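Long-range contacts in lactaldehyde dehydrogenase (Escherichia coli, PDB 2IMP), which catalyses the irreversible NAD-dependent oxidation of L-lactaldehyde, formed in fucose and rhamnose breakdown, to L-lactate, and also oxidises glycolaldehyde: residues M9-Q14 and R47-A52; S36-G41 and L204-G209; T147-W152 and A223-T228; F154-I159 and P182-A187. All blocks are in the same frame, centred on the assembly; numbering follows the deposited sequence.

Interaction 1: M9-Q14 and R47-A52; sequences MYIDGQ and RKAIDA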
# COMPACT_ATOMS: atom_id res chain seq x y z
N MET A 9 -11.09 41.05 1.74
CA MET A 9 -10.38 39.80 1.85
C MET A 9 -10.97 38.96 3.00
O MET A 9 -11.78 39.46 3.78
CB MET A 9 -8.88 40.05 2.12
CG MET A 9 -8.13 40.68 0.95
SD MET A 9 -6.35 40.89 1.25
CE MET A 9 -6.07 42.52 0.51
N TYR A 10 -10.60 37.69 3.07
CA TYR A 10 -11.09 36.86 4.16
C TYR A 10 -9.91 36.38 5.01
O TYR A 10 -9.19 35.47 4.62
CB TYR A 10 -11.88 35.66 3.63
CG TYR A 10 -12.66 34.96 4.71
CD1 TYR A 10 -13.80 35.56 5.27
CD2 TYR A 10 -12.26 33.72 5.20
CE1 TYR A 10 -14.52 34.92 6.29
CE2 TYR A 10 -12.97 33.07 6.21
CZ TYR A 10 -14.09 33.68 6.75
OH TYR A 10 -14.79 33.05 7.76
N ILE A 11 -9.72 37.04 6.15
CA ILE A 11 -8.62 36.74 7.04
C ILE A 11 -9.02 36.44 8.50
O ILE A 11 -9.75 37.20 9.13
CB ILE A 11 -7.61 37.92 7.02
CG1 ILE A 11 -7.11 38.13 5.59
CG2 ILE A 11 -6.45 37.64 7.98
CD1 ILE A 11 -6.36 39.44 5.37
N ASP A 12 -8.52 35.32 9.01
CA ASP A 12 -8.78 34.88 10.37
C ASP A 12 -10.28 34.78 10.77
O ASP A 12 -10.68 35.27 11.83
CB ASP A 12 -8.03 35.78 11.36
CG ASP A 12 -7.92 35.15 12.75
OD1 ASP A 12 -8.20 33.95 12.90
OD2 ASP A 12 -7.53 35.87 13.70
N GLY A 13 -11.08 34.15 9.92
CA GLY A 13 -12.48 33.95 10.23
C GLY A 13 -13.44 35.10 10.02
O GLY A 13 -14.59 35.04 10.47
N GLN A 14 -13.01 36.15 9.33
CA GLN A 14 -13.88 37.29 9.06
C GLN A 14 -13.50 38.07 7.79
O GLN A 14 -12.34 38.08 7.38
CB GLN A 14 -13.86 38.26 10.26
CG GLN A 14 -12.50 38.93 10.49
CD GLN A 14 -12.46 39.84 11.72
OE1 GLN A 14 -11.42 40.42 12.05
NE2 GLN A 14 -13.60 39.98 12.39
N ARG A 47 0.78 38.25 4.97
CA ARG A 47 1.34 37.92 6.26
C ARG A 47 0.28 37.79 7.36
O ARG A 47 0.34 36.89 8.19
CB ARG A 47 2.38 38.95 6.69
CG ARG A 47 3.56 39.07 5.75
CD ARG A 47 4.75 39.73 6.42
NE ARG A 47 5.88 39.84 5.49
CZ ARG A 47 6.11 40.90 4.73
NH1 ARG A 47 5.31 41.96 4.80
NH2 ARG A 47 7.14 40.90 3.89
N LYS A 48 -0.69 38.70 7.35
CA LYS A 48 -1.78 38.64 8.32
C LYS A 48 -2.55 37.31 8.20
O LYS A 48 -2.89 36.67 9.19
CB LYS A 48 -2.74 39.81 8.14
CG LYS A 48 -2.15 41.17 8.49
CD LYS A 48 -3.12 42.30 8.16
CE LYS A 48 -2.46 43.66 8.34
NZ LYS A 48 -3.31 44.79 7.87
N ALA A 49 -2.81 36.92 6.95
CA ALA A 49 -3.51 35.68 6.68
C ALA A 49 -2.67 34.46 7.10
O ALA A 49 -3.16 33.53 7.74
CB ALA A 49 -3.86 35.58 5.19
N ILE A 50 -1.39 34.51 6.75
CA ILE A 50 -0.48 33.44 7.12
C ILE A 50 -0.33 33.31 8.64
O ILE A 50 -0.34 32.20 9.19
CB ILE A 50 0.91 33.65 6.47
CG1 ILE A 50 0.79 33.44 4.95
CG2 ILE A 50 1.93 32.68 7.06
CD1 ILE A 50 2.06 33.72 4.18
N ASP A 51 -0.21 34.45 9.33
CA ASP A 51 -0.10 34.42 10.78
C ASP A 51 -1.37 33.84 11.42
O ASP A 51 -1.30 33.12 12.43
CB ASP A 51 0.16 35.82 11.35
CG ASP A 51 1.55 36.34 11.02
OD1 ASP A 51 2.47 35.51 10.88
OD2 ASP A 51 1.72 37.57 10.91
N ALA A 52 -2.52 34.17 10.84
CA ALA A 52 -3.78 33.64 11.33
C ALA A 52 -3.85 32.11 11.11
O ALA A 52 -4.29 31.36 11.98
CB ALA A 52 -4.95 34.34 10.62
O HOH W 1 -6.19 32.23 13.88

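Interaction 2: S36-G41 and L204-G209; sequences SRIPDG and LVLGRG. With NAI (1,4-dihydronicotinamide adenine dinucleotide), chain D.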
# COMPACT_ATOMS: atom_id res chain seq x y z
N SER A 36 -16.51 43.98 -11.17
CA SER A 36 -16.13 44.08 -9.78
C SER A 36 -14.72 44.62 -9.59
O SER A 36 -13.98 44.79 -10.55
CB SER A 36 -16.23 42.70 -9.10
OG SER A 36 -15.26 41.81 -9.62
N ARG A 37 -14.37 44.89 -8.34
CA ARG A 37 -13.06 45.39 -8.00
C ARG A 37 -12.47 44.72 -6.74
O ARG A 37 -13.18 44.48 -5.76
CB ARG A 37 -13.11 46.91 -7.79
CG ARG A 37 -13.20 47.72 -9.09
CD ARG A 37 -12.95 49.20 -8.83
NE ARG A 37 -14.14 49.88 -8.30
CZ ARG A 37 -15.11 50.36 -9.06
NH1 ARG A 37 -15.04 50.26 -10.38
NH2 ARG A 37 -16.17 50.95 -8.50
N ILE A 38 -11.19 44.41 -6.80
CA ILE A 38 -10.53 43.79 -5.66
C ILE A 38 -9.33 44.60 -5.18
O ILE A 38 -8.70 45.33 -5.95
CB ILE A 38 -10.04 42.35 -5.98
CG1 ILE A 38 -9.08 42.38 -7.18
CG2 ILE A 38 -11.23 41.44 -6.24
CD1 ILE A 38 -8.35 41.07 -7.41
N PRO A 39 -9.00 44.48 -3.90
CA PRO A 39 -7.86 45.23 -3.40
C PRO A 39 -6.53 44.87 -4.06
O PRO A 39 -6.29 43.71 -4.40
CB PRO A 39 -7.87 44.93 -1.90
CG PRO A 39 -8.63 43.65 -1.78
CD PRO A 39 -9.71 43.81 -2.80
N ASP A 40 -5.70 45.88 -4.28
CA ASP A 40 -4.38 45.65 -4.83
C ASP A 40 -3.47 45.22 -3.67
O ASP A 40 -2.53 45.91 -3.29
CB ASP A 40 -3.85 46.92 -5.51
CG ASP A 40 -2.53 46.70 -6.23
OD1 ASP A 40 -2.29 45.58 -6.70
OD2 ASP A 40 -1.74 47.66 -6.34
N GLY A 41 -3.86 44.08 -3.09
CA GLY A 41 -3.17 43.51 -1.95
C GLY A 41 -1.66 43.57 -1.96
O GLY A 41 -1.03 43.64 -3.01
N LEU A 204 -8.56 33.92 2.48
CA LEU A 204 -8.52 34.36 1.10
C LEU A 204 -7.89 35.75 0.95
O LEU A 204 -8.42 36.73 1.47
CB LEU A 204 -9.93 34.39 0.49
CG LEU A 204 -10.00 34.73 -1.01
CD1 LEU A 204 -9.69 33.48 -1.82
CD2 LEU A 204 -11.39 35.23 -1.38
N VAL A 205 -6.76 35.83 0.27
CA VAL A 205 -6.13 37.13 0.04
C VAL A 205 -6.22 37.53 -1.44
O VAL A 205 -6.19 36.68 -2.32
CB VAL A 205 -4.66 37.15 0.53
CG1 VAL A 205 -4.64 37.02 2.05
CG2 VAL A 205 -3.86 36.03 -0.12
N LEU A 206 -6.36 38.83 -1.70
CA LEU A 206 -6.52 39.30 -3.07
C LEU A 206 -5.43 40.25 -3.59
O LEU A 206 -4.99 41.15 -2.87
CB LEU A 206 -7.89 39.98 -3.19
CG LEU A 206 -9.07 39.12 -2.73
CD1 LEU A 206 -10.30 39.99 -2.54
CD2 LEU A 206 -9.33 38.02 -3.75
N GLY A 207 -5.01 40.03 -4.83
CA GLY A 207 -3.99 40.88 -5.41
C GLY A 207 -3.24 40.27 -6.59
O GLY A 207 -3.65 39.25 -7.15
N ARG A 208 -2.14 40.91 -6.96
CA ARG A 208 -1.33 40.46 -8.07
C ARG A 208 -0.31 39.37 -7.69
O ARG A 208 -0.06 39.13 -6.51
CB ARG A 208 -0.57 41.63 -8.69
CG ARG A 208 -1.45 42.69 -9.34
CD ARG A 208 -0.62 43.91 -9.72
NE ARG A 208 0.03 44.48 -8.55
CZ ARG A 208 1.04 45.34 -8.59
NH1 ARG A 208 1.53 45.73 -9.75
NH2 ARG A 208 1.56 45.80 -7.46
N GLY A 209 0.26 38.74 -8.70
CA GLY A 209 1.24 37.70 -8.45
C GLY A 209 2.54 38.23 -7.87
O GLY A 209 3.03 37.71 -6.87
PA NAI D . -0.25 32.85 -14.40
O1A NAI D . 0.95 32.16 -13.92
O2A NAI D . 0.06 34.13 -15.17
O5B NAI D . -1.20 33.17 -13.15
C5B NAI D . -1.65 32.18 -12.23
C4B NAI D . -1.51 32.65 -10.77
O4B NAI D . -0.15 32.89 -10.43
C3B NAI D . -2.24 33.97 -10.46
O3B NAI D . -2.92 33.86 -9.20
C2B NAI D . -1.13 34.99 -10.48
O2B NAI D . -1.38 36.19 -9.79
C1B NAI D . 0.03 34.21 -9.93
N9A NAI D . 1.37 34.74 -10.32
C8A NAI D . 1.81 35.28 -11.53
N7A NAI D . 3.13 35.64 -11.39
C5A NAI D . 3.53 35.34 -10.13
C6A NAI D . 4.75 35.49 -9.45
N6A NAI D . 5.81 36.03 -10.06
N1A NAI D . 4.85 35.08 -8.12
C2A NAI D . 3.75 34.52 -7.46
N3A NAI D . 2.53 34.37 -8.15
C4A NAI D . 2.43 34.77 -9.46
O3 NAI D . -1.02 31.77 -15.31
PN NAI D . -2.51 31.88 -15.91
O1N NAI D . -3.49 32.22 -14.86
O2N NAI D . -2.75 30.62 -16.69
O5D NAI D . -2.31 33.09 -16.97
C5D NAI D . -2.76 34.41 -16.80
C4D NAI D . -2.30 35.19 -18.01
O4D NAI D . -2.49 36.58 -17.77
C3D NAI D . -0.88 35.12 -18.62
O3D NAI D . -0.91 34.38 -19.83
C2D NAI D . -0.44 36.54 -18.83
O2D NAI D . 0.23 36.74 -20.05
C1D NAI D . -1.74 37.31 -18.71
N1N NAI D . -1.49 38.73 -18.32
C2N NAI D . -1.38 39.01 -16.95
C3N NAI D . -1.14 40.34 -16.53
C7N NAI D . -1.02 40.67 -15.05
O7N NAI D . -0.80 41.99 -14.68
N7N NAI D . -1.12 39.75 -14.09
C4N NAI D . -1.03 41.38 -17.52
C5N NAI D . -1.15 41.07 -18.91
C6N NAI D . -1.38 39.73 -19.29
O HOH W 2 -1.44 43.28 -5.67

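Interaction 3: T147-W152 and A223-T228; sequences TGILPW and AMVSMT. With NAI (1,4-dihydronicotinamide adenine dinucleotide), chain D.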
# COMPACT_ATOMS: atom_id res chain seq x y z
N THR A 147 -0.12 27.37 1.23
CA THR A 147 -0.70 28.42 0.42
C THR A 147 -1.06 27.94 -0.99
O THR A 147 -0.44 27.01 -1.52
CB THR A 147 0.22 29.67 0.32
OG1 THR A 147 1.46 29.31 -0.31
CG2 THR A 147 0.53 30.21 1.72
N GLY A 148 -2.07 28.58 -1.58
CA GLY A 148 -2.50 28.21 -2.91
C GLY A 148 -2.65 29.42 -3.80
O GLY A 148 -3.33 30.40 -3.45
N ILE A 149 -2.01 29.37 -4.95
CA ILE A 149 -2.07 30.43 -5.93
C ILE A 149 -2.79 29.91 -7.19
O ILE A 149 -2.30 29.00 -7.86
CB ILE A 149 -0.64 30.91 -6.25
CG1 ILE A 149 0.04 31.35 -4.95
CG2 ILE A 149 -0.68 32.04 -7.24
CD1 ILE A 149 1.50 31.72 -5.09
N LEU A 150 -3.95 30.49 -7.49
CA LEU A 150 -4.76 30.00 -8.61
C LEU A 150 -4.75 30.80 -9.93
O LEU A 150 -4.55 32.01 -9.95
CB LEU A 150 -6.21 29.86 -8.14
CG LEU A 150 -6.38 29.43 -6.68
CD1 LEU A 150 -7.87 29.40 -6.36
CD2 LEU A 150 -5.74 28.06 -6.43
N PRO A 151 -4.98 30.09 -11.05
CA PRO A 151 -5.02 30.63 -12.41
C PRO A 151 -6.47 31.03 -12.77
O PRO A 151 -7.39 30.82 -11.97
CB PRO A 151 -4.54 29.45 -13.24
CG PRO A 151 -5.24 28.31 -12.58
CD PRO A 151 -5.05 28.61 -11.09
N TRP A 152 -6.67 31.58 -13.97
CA TRP A 152 -8.01 31.99 -14.40
C TRP A 152 -8.88 30.84 -14.97
O TRP A 152 -10.10 30.95 -15.00
CB TRP A 152 -7.94 33.09 -15.46
CG TRP A 152 -7.20 32.67 -16.65
CD1 TRP A 152 -5.94 32.87 -16.84
CD2 TRP A 152 -7.68 31.94 -17.79
NE1 TRP A 152 -5.52 32.32 -18.04
CE2 TRP A 152 -6.57 31.75 -18.65
CE3 TRP A 152 -8.91 31.44 -18.16
CZ2 TRP A 152 -6.67 31.05 -19.86
CZ3 TRP A 152 -9.01 30.76 -19.36
CH2 TRP A 152 -7.89 30.57 -20.20
N ALA A 223 4.79 26.06 4.98
CA ALA A 223 5.41 24.75 4.79
C ALA A 223 5.44 24.32 3.30
O ALA A 223 6.36 23.65 2.84
CB ALA A 223 4.69 23.71 5.62
N MET A 224 4.40 24.71 2.57
CA MET A 224 4.31 24.40 1.15
C MET A 224 3.47 25.39 0.34
O MET A 224 2.41 25.83 0.79
CB MET A 224 3.74 22.98 0.93
CG MET A 224 3.60 22.60 -0.56
SD MET A 224 3.10 20.88 -0.90
CE MET A 224 1.30 20.99 -0.62
N VAL A 225 3.97 25.75 -0.83
CA VAL A 225 3.24 26.63 -1.72
C VAL A 225 2.74 25.85 -2.95
O VAL A 225 3.52 25.20 -3.65
CB VAL A 225 4.09 27.85 -2.19
CG1 VAL A 225 5.36 27.39 -2.90
CG2 VAL A 225 3.24 28.73 -3.12
N SER A 226 1.43 25.88 -3.17
CA SER A 226 0.83 25.19 -4.30
C SER A 226 0.30 26.16 -5.35
O SER A 226 -0.43 27.10 -5.03
CB SER A 226 -0.32 24.29 -3.83
OG SER A 226 -0.94 23.67 -4.94
N MET A 227 0.69 25.94 -6.60
CA MET A 227 0.25 26.83 -7.66
C MET A 227 -0.00 26.16 -9.02
O MET A 227 0.68 25.22 -9.41
CB MET A 227 1.28 27.96 -7.83
CG MET A 227 1.06 28.85 -9.05
SD MET A 227 1.95 28.29 -10.53
CE MET A 227 1.50 29.57 -11.70
N THR A 228 -1.01 26.67 -9.70
CA THR A 228 -1.36 26.21 -11.03
C THR A 228 -1.40 27.41 -12.00
O THR A 228 -1.93 28.47 -11.64
CB THR A 228 -2.72 25.50 -11.03
OG1 THR A 228 -2.65 24.36 -10.16
CG2 THR A 228 -3.08 25.04 -12.44
PA NAI D . -0.25 32.85 -14.40
O1A NAI D . 0.95 32.16 -13.92
O2A NAI D . 0.06 34.13 -15.17
O5B NAI D . -1.20 33.17 -13.15
C5B NAI D . -1.65 32.18 -12.23
C4B NAI D . -1.51 32.65 -10.77
O4B NAI D . -0.15 32.89 -10.43
C3B NAI D . -2.24 33.97 -10.46
O3B NAI D . -2.92 33.86 -9.20
C2B NAI D . -1.13 34.99 -10.48
O2B NAI D . -1.38 36.19 -9.79
C1B NAI D . 0.03 34.21 -9.93
N9A NAI D . 1.37 34.74 -10.32
C8A NAI D . 1.81 35.28 -11.53
N7A NAI D . 3.13 35.64 -11.39
C5A NAI D . 3.53 35.34 -10.13
C6A NAI D . 4.75 35.49 -9.45
N6A NAI D . 5.81 36.03 -10.06
N1A NAI D . 4.85 35.08 -8.12
C2A NAI D . 3.75 34.52 -7.46
N3A NAI D . 2.53 34.37 -8.15
C4A NAI D . 2.43 34.77 -9.46
O3 NAI D . -1.02 31.77 -15.31
PN NAI D . -2.51 31.88 -15.91
O1N NAI D . -3.49 32.22 -14.86
O2N NAI D . -2.75 30.62 -16.69
O5D NAI D . -2.31 33.09 -16.97
C5D NAI D . -2.76 34.41 -16.80
C4D NAI D . -2.30 35.19 -18.01
O4D NAI D . -2.49 36.58 -17.77
C3D NAI D . -0.88 35.12 -18.62
O3D NAI D . -0.91 34.38 -19.83
C2D NAI D . -0.44 36.54 -18.83
O2D NAI D . 0.23 36.74 -20.05
C1D NAI D . -1.74 37.31 -18.71
N1N NAI D . -1.49 38.73 -18.32
C2N NAI D . -1.38 39.01 -16.95
C3N NAI D . -1.14 40.34 -16.53
C7N NAI D . -1.02 40.67 -15.05
O7N NAI D . -0.80 41.99 -14.68
N7N NAI D . -1.12 39.75 -14.09
C4N NAI D . -1.03 41.38 -17.52
C5N NAI D . -1.15 41.07 -18.91
C6N NAI D . -1.38 39.73 -19.29

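Interaction 4: F154-I159 and P182-A187; sequences FPFFLI and PNNAIA. With LAC (lactic acid), chain E.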
# COMPACT_ATOMS: atom_id res chain seq x y z
N PHE A 154 -10.63 27.22 -14.86
CA PHE A 154 -11.13 26.36 -13.80
C PHE A 154 -10.78 26.94 -12.41
O PHE A 154 -10.33 26.23 -11.51
CB PHE A 154 -10.56 24.94 -13.91
CG PHE A 154 -11.08 24.16 -15.08
CD1 PHE A 154 -10.48 24.27 -16.33
CD2 PHE A 154 -12.21 23.36 -14.94
CE1 PHE A 154 -10.98 23.56 -17.42
CE2 PHE A 154 -12.72 22.65 -16.03
CZ PHE A 154 -12.11 22.77 -17.28
N PRO A 155 -10.98 28.26 -12.26
CA PRO A 155 -10.69 28.99 -11.02
C PRO A 155 -11.37 28.45 -9.76
O PRO A 155 -10.75 28.37 -8.70
CB PRO A 155 -11.14 30.41 -11.35
CG PRO A 155 -12.32 30.17 -12.23
CD PRO A 155 -11.80 29.10 -13.16
N PHE A 156 -12.65 28.09 -9.88
CA PHE A 156 -13.39 27.58 -8.74
C PHE A 156 -12.90 26.19 -8.30
O PHE A 156 -12.56 25.97 -7.14
CB PHE A 156 -14.89 27.52 -9.07
CG PHE A 156 -15.78 27.36 -7.87
CD1 PHE A 156 -15.81 28.34 -6.88
CD2 PHE A 156 -16.57 26.23 -7.72
CE1 PHE A 156 -16.64 28.21 -5.76
CE2 PHE A 156 -17.40 26.08 -6.60
CZ PHE A 156 -17.43 27.06 -5.62
N PHE A 157 -12.86 25.26 -9.26
CA PHE A 157 -12.38 23.92 -8.97
C PHE A 157 -10.98 23.93 -8.33
O PHE A 157 -10.74 23.25 -7.34
CB PHE A 157 -12.33 23.09 -10.26
CG PHE A 157 -11.56 21.81 -10.12
CD1 PHE A 157 -11.93 20.86 -9.18
CD2 PHE A 157 -10.45 21.57 -10.92
CE1 PHE A 157 -11.21 19.68 -9.03
CE2 PHE A 157 -9.71 20.39 -10.78
CZ PHE A 157 -10.09 19.44 -9.83
N LEU A 158 -10.07 24.72 -8.89
CA LEU A 158 -8.73 24.78 -8.34
C LEU A 158 -8.66 25.22 -6.86
O LEU A 158 -7.70 24.91 -6.16
CB LEU A 158 -7.82 25.64 -9.21
CG LEU A 158 -7.47 24.90 -10.52
CD1 LEU A 158 -6.61 25.78 -11.39
CD2 LEU A 158 -6.74 23.61 -10.20
N ILE A 159 -9.67 25.96 -6.40
CA ILE A 159 -9.70 26.32 -4.99
C ILE A 159 -9.78 25.02 -4.15
O ILE A 159 -9.02 24.80 -3.23
CB ILE A 159 -10.95 27.16 -4.62
CG1 ILE A 159 -10.93 28.51 -5.34
CG2 ILE A 159 -10.99 27.39 -3.12
CD1 ILE A 159 -12.24 29.28 -5.19
N PRO A 182 -11.41 36.50 -9.46
CA PRO A 182 -11.54 36.42 -8.01
C PRO A 182 -12.98 36.27 -7.46
O PRO A 182 -13.17 35.80 -6.34
CB PRO A 182 -10.92 37.73 -7.55
CG PRO A 182 -11.43 38.68 -8.60
CD PRO A 182 -11.22 37.90 -9.89
N ASN A 183 -13.96 36.66 -8.26
CA ASN A 183 -15.35 36.61 -7.82
C ASN A 183 -15.85 35.26 -7.32
O ASN A 183 -16.48 35.18 -6.26
CB ASN A 183 -16.27 37.15 -8.92
CG ASN A 183 -15.96 38.59 -9.24
OD1 ASN A 183 -15.47 39.32 -8.39
ND2 ASN A 183 -16.26 39.00 -10.47
N ASN A 184 -15.58 34.21 -8.09
CA ASN A 184 -15.97 32.87 -7.68
C ASN A 184 -15.31 32.49 -6.34
O ASN A 184 -15.89 31.77 -5.54
CB ASN A 184 -15.57 31.86 -8.76
CG ASN A 184 -14.08 31.77 -8.95
OD1 ASN A 184 -13.39 31.06 -8.19
ND2 ASN A 184 -13.55 32.47 -9.93
N ALA A 185 -14.10 33.01 -6.13
CA ALA A 185 -13.37 32.75 -4.89
C ALA A 185 -13.99 33.48 -3.68
O ALA A 185 -13.97 32.97 -2.56
CB ALA A 185 -11.92 33.16 -5.05
N ILE A 186 -14.51 34.68 -3.92
CA ILE A 186 -15.18 35.41 -2.86
C ILE A 186 -16.44 34.65 -2.43
O ILE A 186 -16.75 34.55 -1.25
CB ILE A 186 -15.59 36.84 -3.33
CG1 ILE A 186 -14.36 37.75 -3.35
CG2 ILE A 186 -16.66 37.42 -2.39
CD1 ILE A 186 -13.76 37.99 -1.99
N ALA A 187 -17.15 34.11 -3.42
CA ALA A 187 -18.33 33.32 -3.13
C ALA A 187 -17.96 32.06 -2.31
O ALA A 187 -18.69 31.64 -1.42
CB ALA A 187 -19.03 32.93 -4.43
C LAC E . -6.50 20.90 -15.24
CA LAC E . -6.38 22.39 -15.33
CB LAC E . -7.67 23.05 -14.79
O LAC E . -5.72 20.26 -14.53
OHN LAC E . -5.29 22.85 -14.52
OXT LAC E . -7.43 20.27 -15.96
O HOH W 3 -10.62 31.13 -7.84

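Interaction 1: M9-Q14 and R47-A52
Ile11 faces Ala49 and Asp12 faces Ala52 where strand 9-11 runs beside helix 47-52, the two segment axes inclined by 32° and 8.7 Å apart at their closest. Ile11 does most of the reaching. Its CG2 branch, anti to the backbone N, comes down on the helix backbone itself, with Ile11 CG2 3.8 Å from Ala49 CA and the Lys48 carbonyl alongside. The other branch meets the methyl group of the same alanine, Ile11 CG1 to Ala49 CB at 4.2 Å. Two alanines one helical turn apart present only methyls here, which leaves the Ile11 branch lying on the helix backbone. The second of them, Ala52, packs its CB against Asp12 CB at 3.5 Å, and the carboxylate carries on past that methyl. No direct hydrogen bond joins the segments; instead one water donates to Asp12 OD1 and to Ala52 O, each at 2.8 Å. Asp12 OD2 forms salt bridges to Arg199 and Arg55, while OD1 takes the water. Lys48 borders the contact with its CB, and the rest of the lysine chain runs off from the strand. The helix also meets the cofactor-binding sheet: Ala49 and Ile50 rest on Val174 of strand 172-176, and Ala49 and Ala52 on Asn203 of strand 202-204. Separately, the backbone pairing of Tyr10 with Leu204 joins strand 5-11 to strand 202-204.

Interaction 2: S36-G41 and L204-G209
Leu206 packs against Ile38 and Pro39 in the tight part of this contact. Leu206 CD1 sits 3.9 Å from Pro39 CD and 4.1 Å from Ile38 CG2, the isoleucine side chain crossing the leucine at about a right angle. Pro177, an NAD-binding residue, touches the same leucine. Beside it the two backbones close in: Gly41 CA makes a C-H...O contact of 3.1 Å with Leu206 O, and Gly41 and Gly207 lie CA to CA at 4.4 Å, an approach that two residues without side chains allow. Looser and more polar is the part made by Asp40 and Arg208, both partly exposed. Asp40, at the centre of an inverse gamma turn, forms a salt bridge through OD1 to Arg208 NE at 3.2 Å. The carboxylate and guanidinium planes are 60° apart, and Asp40 OD2 is 4.0 Å from Arg208 NH2, so the bridge runs through one carboxylate oxygen, OD1. A water ties the corner together, donating to Asp40 OD1 and Gly41 O and accepting from Arg208 N. Arg208 is the N-cap of helix 209-218, and Gly209 N lies 3.2 Å from the NADH ribose oxygen O2B; the salt bridge and water thus probably help fix the 207-209 loop beside the cofactor.

Interaction 3: T147-W152 and A223-T228
Thr147 and Ile149 pair with Met224, Ser226 and Thr228 through four backbone hydrogen bonds. The shortest is Ser226 N to Thr147 O at 2.7 Å, where the donor is tilted 24° from the carbonyl plane. Ile149 N to Ser226 O follows at 2.8 Å, and the ladder is completed by Thr147 N bonded to Met224 O and Thr228 N to Ile149 O, the last pointing almost straight down its carbonyl. Ser226 O also receives a C-H...O contact from Gly148 CA. The side-chain hydroxyls turn to other partners: Thr147 OG1 to the carbonyl of Leu216, Ser226 OG and Thr228 OG1 to Lys162. These are parallel neighbours, inclined by 21°, in the Rossmann-like NAD-binding domain of the aldehyde dehydrogenases, and the cofactor lies across their C-terminal ends. There the NADH hydroxyl O3B donates to Leu150 O at 2.6 Å, and Trp152 N makes a weak bond to the phosphate oxygen O1N. Thr147, Ile149, Val225 and Met227 share one face of the sheet. Ile149 CD1 touches Val225 CG2, Ile149 CB meets Met227 CB at 3.9 Å, and Ile149 CG2 lies 3.3 Å from O4B of the adenosine ribose of NADH. The Met227 CE methyl lies 3.5 Å from phosphate oxygen O1A of NADH. Helix 231-242 packs on this face through Ile237. Past the strand ends, Pro151 fits its ring against Thr228, with Pro151 CD 3.2 Å from Thr228 O; Leu158 of helix 155-168 touches both residues.

Interaction 4: F154-I159 and P182-A187
The Phe156 ring and the Asn184 amide stand almost perpendicular, their planes 88° apart, and the side chains slide past each other in opposite directions. Asn184 OD1 lies in the plane of the ring at its edge, 3.9 Å from Phe156 CD1; the backbone oxygen Asn184 O is also at that edge, 3.6 Å from Phe156 CE1. Asn184 CG sits between its backbone N and carbonyl carbon (chi1 64°), which puts CG near the start of the other helix. There Asn184 ND2 rests on the proline ring, 3.5 Å from Pro155 CB, and gives a weak hydrogen bond to Thr181 O. A water lies 2.8 Å from Asn184 OD1 and, more weakly placed, near Pro155 O; it has more acceptors in reach than protons. Ile159, one turn along, adds to the packing: Ile159 CD1 reaches Ala185 CB at 3.9 Å and also touches Asn184 OD1. Phe154 instead touches the methyl of lactate, modelled at half occupancy, with Phe154 CD1 to lactate CB at 3.4 Å. The axes of the segments 155-159 and 183-187 cross at -43°. Around them, Phe156 is flanked by Ile86 and Ile90 of helix 83-94 and Thr108 of helix 98-116, Glu93 binds the backbone N of Asn183 and Asn184, and Ile159 leans on Leu150 beyond strand 134-149.

Overall arrangement
From the N terminus, interaction 1 closes a short loop, bringing strand 5-11 against helix 43-62. Interaction 2 opens inside that loop, at strand 34-39, and closes far downstream after strand 202-204, so the two cross; they touch where Tyr10 O meets Leu204 N. Interaction 3 starts within the span of interaction 2 and ends beyond it at strand 222-227, so these also cross, and both touch NADH. Interaction 4, joining helices 155-168 and 183-195, is nested inside both. It touches interaction 2 at Ser36 and Asn183 and interaction 3 where Leu158 meets Pro151. Together they tie the N-terminal sheet to the cofactor-binding sheet and its helices.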